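Local structure of PTS system, lactose-specific IIBC components (Streptococcus pneumoniae, 3NBM) at residues Leu10-Gly15 with Gly45-Ile50; Ala25-Ala30 with Val37-Gly42; Leu59-Arg64 with Met87-Leu92; Ser65-Met70 with Ile79-Thr84. The protein probably passes a phosphoryl group to lactose during its uptake, as the IIB domain of a phosphoenolpyruvate-dependent sugar transporter. One frame throughout, in Å; residues are numbered along the deposited sequence.

Contact 1. Residues Leu10-Gly15 with Gly45-Ile50; sequences LVLCAG and GAHYDI
Leu10 and Leu12 reach from one face of their strand to the loop residues His47 and Ile50; no hydrogen bond crosses between the segments, and the contact is made by methyl groups and the imidazole face. Leu10 has CG anti to its own backbone nitrogen (chi1 180°), and its CD2 reaches both Ile50 CD1 and the CB of His47, each at 4.3 Å. This is loose methyl packing at the partly solvent-facing end of the contact. Leu12 comes closer: its CD1 lies over one face of the His47 imidazole, 3.8 Å from His47 CG and 4.1 Å from the ring centroid, a CH-pi contact displaced toward the rim. The opposite face carries the CG end of Tyr48. At the edge, Gly45 N donates to His47 ND1 over 3.0 Å, almost within the ring plane and nearly straight at 166°, so the ring's rotation is fixed by its own loop. Further along, Cys13 turns away from this loop, and its SG accepts a hydrogen bond from Gly15 N at 3.5 Å, a usual length for sulfur; by comparison with related IIB proteins, Cys13 is probably the phosphorylated residue at the start of the P-loop. Strand 7-13 is flanked by strands 37-43 and 56-59, to which Val11 and Leu12 are hydrogen-bonded; Val11 and Cys13 meet helix 18-33, while Leu12 and His47 pack against Met70 of helix 67-74.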
loop_
_atom_site.group_PDB
_atom_site.type_symbol
_atom_site.label_atom_id
_atom_site.label_comp_id
_atom_site.label_asym_id
_atom_site.label_seq_id
_atom_site.Cartn_x
_atom_site.Cartn_y
_atom_site.Cartn_z
ATOM N N LEU A 10 3.888 -0.866 -1.509
ATOM C CA LEU A 10 3.214 -1.463 -2.663
ATOM C C LEU A 10 1.725 -1.549 -2.387
ATOM O O LEU A 10 1.321 -2.091 -1.361
ATOM C CB LEU A 10 3.786 -2.850 -2.953
ATOM C CG LEU A 10 3.176 -3.611 -4.144
ATOM C CD1 LEU A 10 3.436 -2.895 -5.465
ATOM C CD2 LEU A 10 3.767 -5.021 -4.183
ATOM N N VAL A 11 0.922 -0.939 -3.256
ATOM C CA VAL A 11 -0.534 -1.023 -3.183
ATOM C C VAL A 11 -1.004 -2.037 -4.239
ATOM O O VAL A 11 -0.652 -1.907 -5.402
ATOM C CB VAL A 11 -1.226 0.342 -3.406
ATOM C CG1 VAL A 11 -2.733 0.239 -3.163
ATOM C CG2 VAL A 11 -0.586 1.440 -2.568
ATOM N N LEU A 12 -1.788 -3.028 -3.813
ATOM C CA LEU A 12 -2.258 -4.077 -4.716
ATOM C C LEU A 12 -3.762 -4.007 -4.879
ATOM O O LEU A 12 -4.499 -3.823 -3.917
ATOM C CB LEU A 12 -1.871 -5.473 -4.182
ATOM C CG LEU A 12 -0.359 -5.740 -4.106
ATOM C CD1 LEU A 12 -0.104 -7.102 -3.436
ATOM C CD2 LEU A 12 0.302 -5.626 -5.488
ATOM N N CYS A 13 -4.221 -4.186 -6.117
ATOM C CA CYS A 13 -5.646 -4.339 -6.394
ATOM C C CYS A 13 -5.850 -5.615 -7.218
ATOM O O CYS A 13 -4.919 -6.415 -7.384
ATOM C CB CYS A 13 -6.243 -3.086 -7.072
ATOM S SG CYS A 13 -5.630 -2.717 -8.702
ATOM N N ALA A 14 -7.073 -5.795 -7.709
ATOM C CA ALA A 14 -7.431 -6.953 -8.494
ATOM C C ALA A 14 -7.289 -6.699 -9.993
ATOM O O ALA A 14 -7.726 -7.519 -10.803
ATOM C CB ALA A 14 -8.870 -7.413 -8.157
ATOM N N GLY A 15 -6.651 -5.597 -10.363
ATOM C CA GLY A 15 -6.361 -5.255 -11.745
ATOM C C GLY A 15 -7.217 -4.176 -12.360
ATOM O O GLY A 15 -7.086 -3.898 -13.539
ATOM N N GLY A 45 -1.127 -11.094 -7.394
ATOM C CA GLY A 45 -0.730 -12.210 -8.234
ATOM C C GLY A 45 0.544 -11.985 -9.025
ATOM O O GLY A 45 1.172 -12.951 -9.457
ATOM N N ALA A 46 0.935 -10.719 -9.223
ATOM C CA ALA A 46 2.221 -10.363 -9.845
ATOM C C ALA A 46 3.265 -10.019 -8.800
ATOM O O ALA A 46 4.369 -9.619 -9.142
ATOM C CB ALA A 46 2.063 -9.192 -10.827
ATOM N N HIS A 47 2.941 -10.246 -7.520
ATOM C CA HIS A 47 3.730 -9.710 -6.417
ATOM C C HIS A 47 4.602 -10.729 -5.683
ATOM O O HIS A 47 5.361 -10.345 -4.798
ATOM C CB HIS A 47 2.806 -9.047 -5.407
ATOM C CG HIS A 47 1.966 -10.044 -4.696
ATOM N ND1 HIS A 47 0.906 -10.693 -5.287
ATOM C CD2 HIS A 47 2.123 -10.598 -3.474
ATOM C CE1 HIS A 47 0.412 -11.566 -4.429
ATOM N NE2 HIS A 47 1.137 -11.528 -3.327
ATOM N N TYR A 48 4.484 -12.023 -5.987
ATOM C CA TYR A 48 5.085 -13.024 -5.115
ATOM C C TYR A 48 6.589 -12.936 -5.028
ATOM O O TYR A 48 7.135 -13.230 -3.979
ATOM C CB TYR A 48 4.642 -14.425 -5.531
ATOM C CG TYR A 48 3.179 -14.671 -5.326
ATOM C CD1 TYR A 48 2.631 -14.694 -4.069
ATOM C CD2 TYR A 48 2.340 -14.937 -6.405
ATOM C CE1 TYR A 48 1.299 -14.947 -3.879
ATOM C CE2 TYR A 48 0.984 -15.174 -6.224
ATOM C CZ TYR A 48 0.477 -15.194 -4.959
ATOM O OH TYR A 48 -0.840 -15.436 -4.714
ATOM N N ASP A 49 7.260 -12.520 -6.098
ATOM C CA ASP A 49 8.720 -12.404 -6.068
ATOM C C ASP A 49 9.197 -11.019 -5.707
ATOM O O ASP A 49 10.327 -10.885 -5.240
ATOM C CB ASP A 49 9.333 -12.784 -7.408
ATOM C CG ASP A 49 9.234 -14.267 -7.703
ATOM O OD1 ASP A 49 9.504 -15.108 -6.815
ATOM O OD2 ASP A 49 8.859 -14.592 -8.814
ATOM N N ILE A 50 8.398 -9.978 -5.953
ATOM C CA ILE A 50 8.794 -8.611 -5.668
ATOM C C ILE A 50 8.403 -8.153 -4.283
ATOM O O ILE A 50 8.870 -7.119 -3.828
ATOM C CB ILE A 50 8.264 -7.591 -6.700
ATOM C CG1 ILE A 50 6.721 -7.547 -6.765
ATOM C CG2 ILE A 50 8.844 -7.877 -8.083
ATOM C CD1 ILE A 50 6.152 -6.347 -7.508
#

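Contact 2. Residues Ala25-Ala30 with Val37-Gly42; sequences AINEGA and VIANSG
Asn27 and Ala39 are joined by a pair of hydrogen bonds in which one side-chain amide serves both backbone polar groups of a single strand residue. Ala39 N donates to Asn27 OD1 over 2.8 Å, and Asn27 ND2 returns a bond of 2.9 Å to Ala39 O, arriving in the carbonyl plane on a lone pair. The two bonds together hold the amide against flipping. CG of Asn27 stands beside its own nitrogen (chi1 -72°), which carries the amide across to the strand; Ile38 CD1 covers it at 3.6 Å from Asn27 OD1. Beside this polar pair lies the apolar seam. Ile26 CG2 touches both Val37 CG1 and Ala39 CB, 3.8 Å from each, and one turn on Ala30 CB rests 4.0 Å from Val37 CB. Further out, Ile38 and Asn40 bond through their backbones to strand 7-13, which leaves Ala39 N and O directed to the outer edge of the sheet, where Asn27 meets them. Ala99 and Val103 of helix 96-105 touch Ile26 as well. Helix and strand segments run nearly antiparallel, 165° between directions and 7.3 Å apart, as expected of the helix and second strand of the beta-alpha-beta crossover in a parallel alpha/beta fold.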
loop_
_atom_site.group_PDB
_atom_site.type_symbol
_atom_site.label_atom_id
_atom_site.label_comp_id
_atom_site.label_asym_id
_atom_site.label_seq_id
_atom_site.Cartn_x
_atom_site.Cartn_y
_atom_site.Cartn_z
ATOM N N ALA A 25 -1.656 9.192 -4.544
ATOM C CA ALA A 25 -1.940 10.053 -3.396
ATOM C C ALA A 25 -0.792 10.002 -2.387
ATOM O O ALA A 25 -0.379 11.038 -1.859
ATOM C CB ALA A 25 -3.295 9.676 -2.755
ATOM N N ILE A 26 -0.286 8.802 -2.109
ATOM C CA ILE A 26 0.818 8.650 -1.172
ATOM C C ILE A 26 2.030 9.416 -1.683
ATOM O O ILE A 26 2.681 10.159 -0.932
ATOM C CB ILE A 26 1.187 7.168 -0.981
ATOM C CG1 ILE A 26 0.068 6.416 -0.254
ATOM C CG2 ILE A 26 2.553 7.055 -0.253
ATOM C CD1 ILE A 26 0.185 4.898 -0.331
ATOM N N ASN A 27 2.347 9.228 -2.959
ATOM C CA ASN A 27 3.501 9.894 -3.546
ATOM C C ASN A 27 3.363 11.408 -3.553
ATOM O O ASN A 27 4.335 12.118 -3.305
ATOM C CB ASN A 27 3.791 9.387 -4.960
ATOM C CG ASN A 27 4.350 7.992 -4.967
ATOM O OD1 ASN A 27 5.026 7.596 -4.018
ATOM N ND2 ASN A 27 4.130 7.253 -6.060
ATOM N N GLU A 28 2.171 11.917 -3.843
ATOM C CA GLU A 28 1.972 13.357 -3.824
ATOM C C GLU A 28 2.138 13.856 -2.381
ATOM O O GLU A 28 2.750 14.912 -2.142
ATOM C CB GLU A 28 0.593 13.711 -4.390
ATOM C CG GLU A 28 0.275 15.232 -4.390
ATOM C CD GLU A 28 -1.065 15.631 -5.076
ATOM O OE1 GLU A 28 -1.755 14.771 -5.694
ATOM O OE2 GLU A 28 -1.396 16.849 -5.007
ATOM N N GLY A 29 1.573 13.147 -1.415
ATOM C CA GLY A 29 1.715 13.575 -0.032
ATOM C C GLY A 29 3.172 13.530 0.402
ATOM O O GLY A 29 3.680 14.446 1.047
ATOM N N ALA A 30 3.873 12.460 0.048
ATOM C CA ALA A 30 5.295 12.337 0.404
ATOM C C ALA A 30 6.121 13.479 -0.201
ATOM O O ALA A 30 6.976 14.088 0.446
ATOM C CB ALA A 30 5.844 10.983 -0.057
ATOM N N VAL A 37 9.356 8.384 1.215
ATOM C CA VAL A 37 8.422 7.313 0.912
ATOM C C VAL A 37 8.210 7.265 -0.582
ATOM O O VAL A 37 8.080 8.317 -1.233
ATOM C CB VAL A 37 7.029 7.538 1.574
ATOM C CG1 VAL A 37 6.073 6.452 1.168
ATOM C CG2 VAL A 37 7.107 7.648 3.093
ATOM N N ILE A 38 8.203 6.049 -1.133
ATOM C CA ILE A 38 7.739 5.816 -2.505
ATOM C C ILE A 38 6.687 4.702 -2.480
ATOM O O ILE A 38 6.860 3.698 -1.798
ATOM C CB ILE A 38 8.904 5.426 -3.465
ATOM C CG1 ILE A 38 8.433 5.183 -4.892
ATOM C CG2 ILE A 38 9.659 4.192 -2.971
ATOM C CD1 ILE A 38 8.017 6.339 -5.571
ATOM N N ALA A 39 5.616 4.923 -3.229
ATOM C CA ALA A 39 4.565 3.934 -3.429
ATOM C C ALA A 39 4.467 3.511 -4.875
ATOM O O ALA A 39 4.452 4.354 -5.781
ATOM C CB ALA A 39 3.221 4.474 -2.968
ATOM N N ASN A 40 4.338 2.210 -5.071
ATOM C CA ASN A 40 4.012 1.628 -6.363
ATOM C C ASN A 40 2.697 0.924 -6.291
ATOM O O ASN A 40 2.183 0.660 -5.199
ATOM C CB ASN A 40 5.101 0.666 -6.822
ATOM C CG ASN A 40 6.385 1.347 -7.072
ATOM O OD1 ASN A 40 7.345 1.113 -6.373
ATOM N ND2 ASN A 40 6.398 2.241 -8.073
ATOM N N SER A 41 2.155 0.612 -7.461
ATOM C CA SER A 41 0.907 -0.143 -7.577
ATOM C C SER A 41 1.123 -1.384 -8.424
ATOM O O SER A 41 2.011 -1.438 -9.269
ATOM C CB SER A 41 -0.199 0.734 -8.177
ATOM O OG SER A 41 0.123 1.173 -9.458
ATOM N N GLY A 42 0.286 -2.365 -8.197
ATOM C CA GLY A 42 0.349 -3.585 -8.957
ATOM C C GLY A 42 -0.881 -4.416 -8.766
ATOM O O GLY A 42 -1.745 -4.116 -7.923
#

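Contact 3. Residues Leu59-Arg64 with Met87-Leu92; sequences LAPQVR and MEYIHL
The Tyr89 ring takes Pro61 on one face: CD of the proline stands 3.5 Å above the ring plane, displaced toward the rim near CG, and 3.7 Å from the centroid, a CH-pi contact made with the ring carbon bonded to the proline nitrogen. Pro61 CG continues the contact past the ring onto the tyrosine's aliphatic stem, 3.6 Å from Tyr89 CB, the proline running roughly perpendicular to the tyrosine side chain. Farther along the ring, Ala60 CB approaches obliquely and lies 3.9 Å from Tyr89 CE1. Tyr89 extends from its helix with CG anti to the backbone nitrogen (chi1 -179°), which sends the ring over the Ala60-Pro61 step and its hydroxyl on to the backbone oxygen of Thr18, to which it is hydrogen-bonded. The phenol is thus held at both ends, by van der Waals contact at its base and a polar bond at its tip. Pro61 begins a short 3-10 turn, in which Val63 N bonds to Ala60 O at 3.0 Å. Helix 86-93 is thereby set against the loop leaving strand 56-59; Tyr89 and Leu92 also touch Leu22 of helix 18-33, while Glu88 and Leu92 meet Phe102 of helix 96-105.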
loop_
_atom_site.group_PDB
_atom_site.type_symbol
_atom_site.label_atom_id
_atom_site.label_comp_id
_atom_site.label_asym_id
_atom_site.label_seq_id
_atom_site.Cartn_x
_atom_site.Cartn_y
_atom_site.Cartn_z
ATOM N N LEU A 59 -3.485 -3.625 0.734
ATOM C CA LEU A 59 -4.494 -4.260 -0.098
ATOM C C LEU A 59 -5.645 -3.278 -0.313
ATOM O O LEU A 59 -6.234 -2.779 0.652
ATOM C CB LEU A 59 -5.006 -5.563 0.565
ATOM C CG LEU A 59 -3.962 -6.654 0.731
ATOM C CD1 LEU A 59 -4.539 -7.790 1.599
ATOM C CD2 LEU A 59 -3.537 -7.184 -0.616
ATOM N N ALA A 60 -5.981 -3.030 -1.584
ATOM C CA ALA A 60 -7.175 -2.272 -1.937
ATOM C C ALA A 60 -8.419 -3.092 -1.561
ATOM O O ALA A 60 -8.332 -4.319 -1.346
ATOM C CB ALA A 60 -7.184 -1.954 -3.401
ATOM N N PRO A 61 -9.599 -2.459 -1.506
ATOM C CA PRO A 61 -10.804 -3.139 -1.026
ATOM C C PRO A 61 -11.099 -4.445 -1.737
ATOM O O PRO A 61 -11.482 -5.412 -1.089
ATOM C CB PRO A 61 -11.887 -2.091 -1.296
ATOM C CG PRO A 61 -11.166 -0.798 -1.041
ATOM C CD PRO A 61 -9.806 -1.004 -1.644
ATOM N N GLN A 62 -10.888 -4.486 -3.028
ATOM C CA GLN A 62 -11.291 -5.646 -3.802
ATOM C C GLN A 62 -10.392 -6.847 -3.702
ATOM O O GLN A 62 -10.715 -7.901 -4.230
ATOM C CB GLN A 62 -11.524 -5.256 -5.214
ATOM C CG GLN A 62 -12.784 -4.400 -5.292
ATOM C CD GLN A 62 -12.797 -3.553 -6.497
ATOM O OE1 GLN A 62 -11.876 -2.723 -6.720
ATOM N NE2 GLN A 62 -13.857 -3.728 -7.309
ATOM N N VAL A 63 -9.280 -6.708 -2.981
ATOM C CA VAL A 63 -8.406 -7.845 -2.656
ATOM C C VAL A 63 -8.297 -8.095 -1.152
ATOM O O VAL A 63 -7.417 -8.817 -0.698
ATOM C CB VAL A 63 -7.029 -7.722 -3.340
ATOM C CG1 VAL A 63 -7.203 -7.901 -4.820
ATOM C CG2 VAL A 63 -6.353 -6.401 -3.047
ATOM N N ARG A 64 -9.266 -7.594 -0.389
ATOM C CA ARG A 64 -9.315 -7.841 1.059
ATOM C C ARG A 64 -9.368 -9.322 1.412
ATOM O O ARG A 64 -8.826 -9.724 2.443
ATOM C CB ARG A 64 -10.518 -7.127 1.667
ATOM C CG ARG A 64 -10.554 -7.161 3.184
ATOM C CD ARG A 64 -11.487 -6.104 3.778
ATOM N NE ARG A 64 -12.868 -6.265 3.285
ATOM C CZ ARG A 64 -13.452 -5.562 2.326
ATOM N NH1 ARG A 64 -12.862 -4.526 1.744
ATOM N NH2 ARG A 64 -14.682 -5.897 1.963
HETATM N N MSE A 87 -14.928 2.778 1.793
HETATM C CA MSE A 87 -15.040 4.198 2.123
HETATM C C MSE A 87 -13.705 4.760 2.632
HETATM O O MSE A 87 -13.263 5.840 2.210
HETATM C CB MSE A 87 -16.194 4.400 3.106
HETATM C CG MSE A 87 -17.564 4.032 2.522
HETATM SE SE MSE A 87 -18.113 5.217 1.078
HETATM C CE MSE A 87 -18.623 6.708 2.186
ATOM N N GLU A 88 -13.052 4.009 3.509
ATOM C CA GLU A 88 -11.711 4.308 4.003
ATOM C C GLU A 88 -10.741 4.557 2.849
ATOM O O GLU A 88 -10.047 5.575 2.787
ATOM C CB GLU A 88 -11.242 3.100 4.853
ATOM C CG GLU A 88 -9.787 3.093 5.277
ATOM C CD GLU A 88 -9.336 1.774 5.894
ATOM O OE1 GLU A 88 -9.848 0.683 5.496
ATOM O OE2 GLU A 88 -8.456 1.846 6.786
ATOM N N TYR A 89 -10.670 3.605 1.939
ATOM C CA TYR A 89 -9.720 3.654 0.852
ATOM C C TYR A 89 -9.978 4.857 -0.060
ATOM O O TYR A 89 -9.061 5.596 -0.436
ATOM C CB TYR A 89 -9.783 2.342 0.072
ATOM C CG TYR A 89 -8.817 2.260 -1.068
ATOM C CD1 TYR A 89 -7.546 1.753 -0.866
ATOM C CD2 TYR A 89 -9.150 2.675 -2.357
ATOM C CE1 TYR A 89 -6.649 1.652 -1.884
ATOM C CE2 TYR A 89 -8.240 2.592 -3.384
ATOM C CZ TYR A 89 -6.995 2.056 -3.137
ATOM O OH TYR A 89 -6.060 1.929 -4.150
ATOM N N ILE A 90 -11.242 5.046 -0.449
ATOM C CA ILE A 90 -11.571 6.133 -1.360
ATOM C C ILE A 90 -11.238 7.482 -0.716
ATOM O O ILE A 90 -10.680 8.352 -1.367
ATOM C CB ILE A 90 -13.033 6.029 -1.860
ATOM C CG1 ILE A 90 -13.177 4.786 -2.755
ATOM C CG2 ILE A 90 -13.447 7.323 -2.567
ATOM C CD1 ILE A 90 -12.337 4.762 -4.034
ATOM N N HIS A 91 -11.519 7.645 0.567
ATOM C CA HIS A 91 -11.116 8.876 1.244
ATOM C C HIS A 91 -9.623 9.122 1.175
ATOM O O HIS A 91 -9.174 10.228 0.930
ATOM C CB HIS A 91 -11.564 8.898 2.710
ATOM C CG HIS A 91 -13.014 9.194 2.879
ATOM N ND1 HIS A 91 -13.800 8.589 3.837
ATOM C CD2 HIS A 91 -13.830 10.021 2.189
ATOM C CE1 HIS A 91 -15.036 9.045 3.736
ATOM N NE2 HIS A 91 -15.080 9.911 2.743
ATOM N N LEU A 92 -8.822 8.088 1.379
ATOM C CA LEU A 92 -7.378 8.254 1.220
ATOM C C LEU A 92 -6.944 8.656 -0.186
ATOM O O LEU A 92 -6.023 9.461 -0.335
ATOM C CB LEU A 92 -6.625 6.965 1.602
ATOM C CG LEU A 92 -6.750 6.435 3.045
ATOM C CD1 LEU A 92 -6.096 5.084 3.149
ATOM C CD2 LEU A 92 -6.185 7.389 4.070
#

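Contact 4. Residues Ser65-Met70 with Ile79-Thr84; sequences SYYREM and IQIVAT
Tyr67 and Met70 lie against Ile81 and Ala83, joining the helix to the closing strand of the beta-alpha-beta unit formed by strand 56-59, helix 67-74 and strand 80-83. Both helix residues extend their side chains with CG opposite the backbone nitrogen (chi1 178° for Tyr67, 174° for Met70), and they straddle Ile81. Its CG2 branch, itself anti to the nitrogen, lies between them, 3.9 Å from Tyr67 CE1 and 3.8 Å from Met70 CG. The other branch of Ile81 folds back to put CD1 at 3.8 Å from Met70 CG. Met70 is a selenomethionine modelled in two conformers; in the one given, SE lies 4.0 Å from Ile81 CD1, and the bend at chi3 (-95°) directs only the terminal methyl CE. The Tyr67 and Ile81 side chains run side by side, pointing opposite ways. Ala83 CB sits obliquely, 3.7 Å from Tyr67 CD1, and the Ile81 carbonyl oxygen faces the rim of the ring, roughly level with it. That oxygen is too far from the phenol for a direct bond, and a water spans the distance: it donates to Ile81 O over 2.9 Å and is hydrogen-bonded to Tyr67 OH at 3.1 Å.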
loop_
_atom_site.group_PDB
_atom_site.type_symbol
_atom_site.label_atom_id
_atom_site.label_comp_id
_atom_site.label_asym_id
_atom_site.label_seq_id
_atom_site.Cartn_x
_atom_site.Cartn_y
_atom_site.Cartn_z
ATOM N N SER A 65 -9.968 -10.146 0.563
ATOM C CA SER A 65 -10.078 -11.576 0.830
ATOM C C SER A 65 -8.737 -12.304 0.889
ATOM O O SER A 65 -8.679 -13.448 1.369
ATOM C CB SER A 65 -10.950 -12.225 -0.215
ATOM O OG SER A 65 -10.324 -12.261 -1.475
ATOM N N TYR A 66 -7.671 -11.670 0.399
ATOM C CA TYR A 66 -6.334 -12.272 0.453
ATOM C C TYR A 66 -5.519 -11.856 1.687
ATOM O O TYR A 66 -4.356 -12.237 1.804
ATOM C CB TYR A 66 -5.574 -11.920 -0.836
ATOM C CG TYR A 66 -6.266 -12.384 -2.096
ATOM C CD1 TYR A 66 -6.258 -13.724 -2.499
ATOM C CD2 TYR A 66 -6.937 -11.481 -2.911
ATOM C CE1 TYR A 66 -6.924 -14.136 -3.669
ATOM C CE2 TYR A 66 -7.573 -11.895 -4.070
ATOM C CZ TYR A 66 -7.569 -13.215 -4.446
ATOM O OH TYR A 66 -8.198 -13.637 -5.593
ATOM N N TYR A 67 -6.086 -11.093 2.612
ATOM C CA TYR A 67 -5.331 -10.596 3.743
ATOM C C TYR A 67 -4.626 -11.694 4.549
ATOM O O TYR A 67 -3.436 -11.590 4.813
ATOM C CB TYR A 67 -6.230 -9.767 4.663
ATOM C CG TYR A 67 -5.526 -9.255 5.894
ATOM C CD1 TYR A 67 -4.623 -8.201 5.821
ATOM C CD2 TYR A 67 -5.711 -9.867 7.114
ATOM C CE1 TYR A 67 -4.006 -7.722 6.956
ATOM C CE2 TYR A 67 -5.040 -9.439 8.227
ATOM C CZ TYR A 67 -4.221 -8.349 8.155
ATOM O OH TYR A 67 -3.559 -7.921 9.282
ATOM N N ARG A 68 -5.366 -12.710 4.992
ATOM C CA ARG A 68 -4.769 -13.742 5.839
ATOM C C ARG A 68 -3.629 -14.447 5.137
ATOM O O ARG A 68 -2.568 -14.679 5.745
ATOM C CB ARG A 68 -5.842 -14.760 6.273
ATOM N N GLU A 69 -3.824 -14.831 3.880
ATOM C CA GLU A 69 -2.774 -15.545 3.193
ATOM C C GLU A 69 -1.568 -14.643 2.954
ATOM O O GLU A 69 -0.437 -15.101 3.070
ATOM C CB GLU A 69 -3.262 -16.249 1.924
ATOM C CG GLU A 69 -3.602 -15.380 0.809
ATOM C CD GLU A 69 -4.519 -16.067 -0.215
ATOM O OE1 GLU A 69 -5.642 -16.376 0.121
ATOM O OE2 GLU A 69 -4.111 -16.265 -1.350
HETATM N N MSE A 70 -1.796 -13.370 2.635
HETATM C CA MSE A 70 -0.703 -12.460 2.476
HETATM C C MSE A 70 0.063 -12.255 3.798
HETATM O O MSE A 70 1.295 -12.171 3.773
HETATM C CB MSE A 70 -1.203 -11.145 1.920
HETATM C CG MSE A 70 -0.117 -10.164 1.887
HETATM SE SE MSE A 70 -0.283 -8.763 0.605
HETATM C CE MSE A 70 0.704 -9.544 -0.745
ATOM N N ILE A 79 7.442 -8.077 6.643
ATOM C CA ILE A 79 6.794 -6.990 5.860
ATOM C C ILE A 79 5.497 -6.607 6.622
ATOM O O ILE A 79 4.811 -7.481 7.163
ATOM C CB ILE A 79 6.407 -7.498 4.379
ATOM C CG1 ILE A 79 7.616 -8.004 3.576
ATOM C CG2 ILE A 79 5.684 -6.400 3.543
ATOM C CD1 ILE A 79 7.238 -8.798 2.271
ATOM N N GLN A 80 5.158 -5.322 6.679
ATOM C CA GLN A 80 3.875 -4.916 7.237
ATOM C C GLN A 80 2.797 -5.044 6.163
ATOM O O GLN A 80 3.034 -4.677 5.027
ATOM C CB GLN A 80 3.947 -3.467 7.731
ATOM C CG GLN A 80 4.868 -3.248 8.900
ATOM C CD GLN A 80 4.460 -4.041 10.098
ATOM O OE1 GLN A 80 3.269 -4.076 10.464
ATOM N NE2 GLN A 80 5.411 -4.726 10.701
ATOM N N ILE A 81 1.628 -5.558 6.535
ATOM C CA ILE A 81 0.491 -5.753 5.613
ATOM C C ILE A 81 -0.722 -5.081 6.212
ATOM O O ILE A 81 -1.026 -5.288 7.384
ATOM C CB ILE A 81 0.145 -7.268 5.399
ATOM C CG1 ILE A 81 1.367 -8.090 4.996
ATOM C CG2 ILE A 81 -0.992 -7.435 4.435
ATOM C CD1 ILE A 81 2.027 -7.695 3.723
ATOM N N VAL A 82 -1.457 -4.331 5.394
ATOM C CA VAL A 82 -2.694 -3.692 5.835
ATOM C C VAL A 82 -3.765 -3.886 4.769
ATOM O O VAL A 82 -3.490 -3.810 3.587
ATOM C CB VAL A 82 -2.526 -2.192 6.185
ATOM C CG1 VAL A 82 -1.331 -1.956 7.091
ATOM C CG2 VAL A 82 -2.416 -1.388 4.977
ATOM N N ALA A 83 -4.975 -4.184 5.217
ATOM C CA ALA A 83 -6.139 -4.284 4.332
ATOM C C ALA A 83 -7.042 -3.091 4.527
ATOM O O ALA A 83 -7.113 -2.552 5.627
ATOM C CB ALA A 83 -6.949 -5.563 4.582
ATOM N N THR A 84 -7.733 -2.699 3.466
ATOM C CA THR A 84 -8.620 -1.549 3.497
ATOM C C THR A 84 -10.049 -1.953 3.121
ATOM O O THR A 84 -10.310 -3.003 2.511
ATOM C CB THR A 84 -8.135 -0.436 2.536
ATOM O OG1 THR A 84 -8.160 -0.901 1.187
ATOM C CG2 THR A 84 -6.713 0.037 2.932
HETATM O O HOH W 1 -1.197 -6.188 10.171
#

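All four contacts are largely buried, yet each has a more open margin: Ile50 in contact 1, Asn27 in contact 2, Pro61 in contact 3 and Tyr67 in contact 4. Contacts 2 and 4 are equivalent in kind, each laying a helix on an outermost strand of the sheet, on opposite sides of the chain's centre; both have an apolar seam, to which contact 2 adds two direct amide-to-backbone bonds and contact 4 a water bridge. Contacts 1 and 3 bring loops against a strand and a helix, and each rests on carbon over an aromatic face. Probable backbone bonds tie contact 1 to contact 2 strand to strand, and to contact 3 from Leu12 to Ala60 just past strand 56-59; contact 3 meets contact 4 through Leu59 and Thr84.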